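Local coordinates for protein CDP-4-keto-6-deoxy-D-glucose-3-dehydrase (Yersinia pseudotuberculosis, PDB 3BB8) that probably acts in lipopolysaccharide biosynthesis as a sugar-nucleotide dehydratase that removes the C3 hydroxyl of CDP-4-keto-6-deoxy-D-glucose, within an aminotransferase-like fold that binds pyridoxal 5'-phosphate, at residues A[14-19]-A[42-47]. The protein carries 1 engineered substitution. Numbering follows the deposited sequence.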
loop_
_atom_site.group_PDB
_atom_site.type_symbol
_atom_site.label_atom_id
_atom_site.label_comp_id
_atom_site.label_asym_id
_atom_site.label_seq_id
_atom_site.Cartn_x
_atom_site.Cartn_y
_atom_site.Cartn_z
ATOM N N VAL A 14 -2.715 13.084 -27.565
ATOM C CA VAL A 14 -2.837 13.208 -26.119
ATOM C C VAL A 14 -2.595 14.665 -25.734
ATOM O O VAL A 14 -3.400 15.269 -25.024
ATOM C CB VAL A 14 -1.818 12.294 -25.384
ATOM C CG1 VAL A 14 -1.770 12.636 -23.905
ATOM C CG2 VAL A 14 -2.214 10.840 -25.554
ATOM N N ALA A 15 -1.492 15.231 -26.220
ATOM C CA ALA A 15 -1.153 16.620 -25.922
ATOM C C ALA A 15 -2.259 17.567 -26.383
ATOM O O ALA A 15 -2.353 18.702 -25.915
ATOM C CB ALA A 15 0.168 16.994 -26.589
ATOM N N GLN A 16 -3.099 17.092 -27.297
ATOM C CA GLN A 16 -4.189 17.900 -27.825
ATOM C C GLN A 16 -5.500 17.584 -27.116
ATOM O O GLN A 16 -6.460 18.349 -27.198
ATOM C CB GLN A 16 -4.325 17.668 -29.331
ATOM C CG GLN A 16 -3.052 17.979 -30.117
ATOM C CD GLN A 16 -3.113 17.519 -31.566
ATOM O OE1 GLN A 16 -2.121 17.600 -32.297
ATOM N NE2 GLN A 16 -4.279 17.034 -31.991
ATOM N N TYR A 17 -5.540 16.449 -26.428
ATOM C CA TYR A 17 -6.730 16.054 -25.684
ATOM C C TYR A 17 -6.650 16.771 -24.341
ATOM O O TYR A 17 -7.664 17.081 -23.720
ATOM C CB TYR A 17 -6.741 14.541 -25.447
ATOM C CG TYR A 17 -7.914 14.060 -24.616
ATOM C CD1 TYR A 17 -9.075 13.585 -25.226
ATOM C CD2 TYR A 17 -7.878 14.113 -23.218
ATOM C CE1 TYR A 17 -10.172 13.175 -24.466
ATOM C CE2 TYR A 17 -8.972 13.709 -22.448
ATOM C CZ TYR A 17 -10.116 13.243 -23.079
ATOM O OH TYR A 17 -11.213 12.863 -22.333
ATOM N N ALA A 18 -5.419 17.031 -23.912
ATOM C CA ALA A 18 -5.156 17.700 -22.648
ATOM C C ALA A 18 -5.476 19.192 -22.715
ATOM O O ALA A 18 -5.759 19.822 -21.693
ATOM C CB ALA A 18 -3.695 17.494 -22.253
ATOM N N GLU A 19 -5.428 19.753 -23.920
ATOM C CA GLU A 19 -5.711 21.173 -24.121
ATOM C C GLU A 19 -7.155 21.476 -23.769
ATOM O O GLU A 19 -7.460 22.492 -23.148
ATOM C CB GLU A 19 -5.457 21.570 -25.576
ATOM C CG GLU A 19 -4.040 21.313 -26.051
ATOM C CD GLU A 19 -3.006 21.763 -25.040
ATOM O OE1 GLU A 19 -3.094 22.918 -24.574
ATOM O OE2 GLU A 19 -2.106 20.959 -24.714
ATOM N N GLY A 42 -1.507 18.238 -16.319
ATOM C CA GLY A 42 -1.706 18.624 -17.698
ATOM C C GLY A 42 -1.159 17.637 -18.709
ATOM O O GLY A 42 -1.002 16.444 -18.425
ATOM N N THR A 43 -0.867 18.153 -19.899
ATOM C CA THR A 43 -0.349 17.365 -21.010
ATOM C C THR A 43 0.759 16.395 -20.625
ATOM O O THR A 43 0.663 15.202 -20.894
ATOM C CB THR A 43 0.167 18.293 -22.121
ATOM O OG1 THR A 43 -0.893 19.164 -22.536
ATOM C CG2 THR A 43 0.649 17.486 -23.310
ATOM N N LYS A 44 1.807 16.906 -19.990
ATOM C CA LYS A 44 2.928 16.069 -19.596
ATOM C C LYS A 44 2.503 14.863 -18.749
ATOM O O LYS A 44 2.897 13.730 -19.038
ATOM C CB LYS A 44 3.952 16.904 -18.832
ATOM C CG LYS A 44 5.317 16.254 -18.720
ATOM C CD LYS A 44 5.997 16.145 -20.082
ATOM C CE LYS A 44 7.436 15.650 -19.954
ATOM N NZ LYS A 44 8.190 15.790 -21.236
ATOM N N GLU A 45 1.695 15.101 -17.716
ATOM C CA GLU A 45 1.247 14.017 -16.853
ATOM C C GLU A 45 0.531 12.938 -17.642
ATOM O O GLU A 45 0.883 11.763 -17.544
ATOM C CB GLU A 45 0.310 14.521 -15.746
ATOM C CG GLU A 45 0.970 15.365 -14.652
ATOM C CD GLU A 45 1.346 16.752 -15.132
ATOM O OE1 GLU A 45 0.639 17.275 -16.014
ATOM O OE2 GLU A 45 2.332 17.326 -14.629
ATOM N N LEU A 46 -0.470 13.326 -18.426
ATOM C CA LEU A 46 -1.218 12.342 -19.200
ATOM C C LEU A 46 -0.351 11.627 -20.220
ATOM O O LEU A 46 -0.550 10.442 -20.487
ATOM C CB LEU A 46 -2.410 12.983 -19.914
ATOM C CG LEU A 46 -3.630 13.306 -19.043
ATOM C CD1 LEU A 46 -3.353 14.562 -18.235
ATOM C CD2 LEU A 46 -4.860 13.497 -19.922
ATOM N N GLN A 47 0.613 12.342 -20.788
ATOM C CA GLN A 47 1.484 11.739 -21.784
ATOM C C GLN A 47 2.320 10.615 -21.178
ATOM O O GLN A 47 2.280 9.473 -21.658
ATOM C CB GLN A 47 2.386 12.796 -22.415
ATOM C CG GLN A 47 1.627 13.781 -23.300
ATOM C CD GLN A 47 2.545 14.706 -24.077
ATOM O OE1 GLN A 47 3.403 15.377 -23.502
ATOM N NE2 GLN A 47 2.362 14.750 -25.395
#
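With chi1 at -57°, the two branches of T43 are divided between two partners: the methyl CG2, anti to the backbone N, lies over A15, while OG1, beside that N, faces A18 and E19. V14 sends one branch across: a chi1 of 169° puts CG1 anti to the backbone N, against helix 43-55. The resulting contact illustrates how small residues let two helical segments come close. CG2 of T43 sits 3.3 Å from CA of A15 and also touches its methyl, and CB of A18 lies 3.3 Å from T43 OG1. E19 starts out away from T43, but its chain bends back at chi2 (-45°), and OE2 accepts a weak hydrogen bond of 3.1 Å from T43 OG1. The same OE2 is 2.6 Å from the carbonyl O of A15.

On the other flank, V14 CG1 meets Q47 CG at 3.6 Å, the two side chains crossing at a slant, and lies 4.1 Å from L46 CB. Beyond CG the chain of Q47 is extended, which lays NE2 against the A15 methyl at 3.4 Å; the amide itself donates to the carbonyl O of A11. V14 also packs on I10 of the second subunit, and L46 on S53 of that subunit. On the helix 43-55 side, E45 forms a salt bridge with R305 of helix 293-323. Far from the cofactor, this is helix-helix packing that seats the N-terminal helices 6-15 and 17-21 on the start of helix 43-55, at the dimer interface of an aspartate aminotransferase fold.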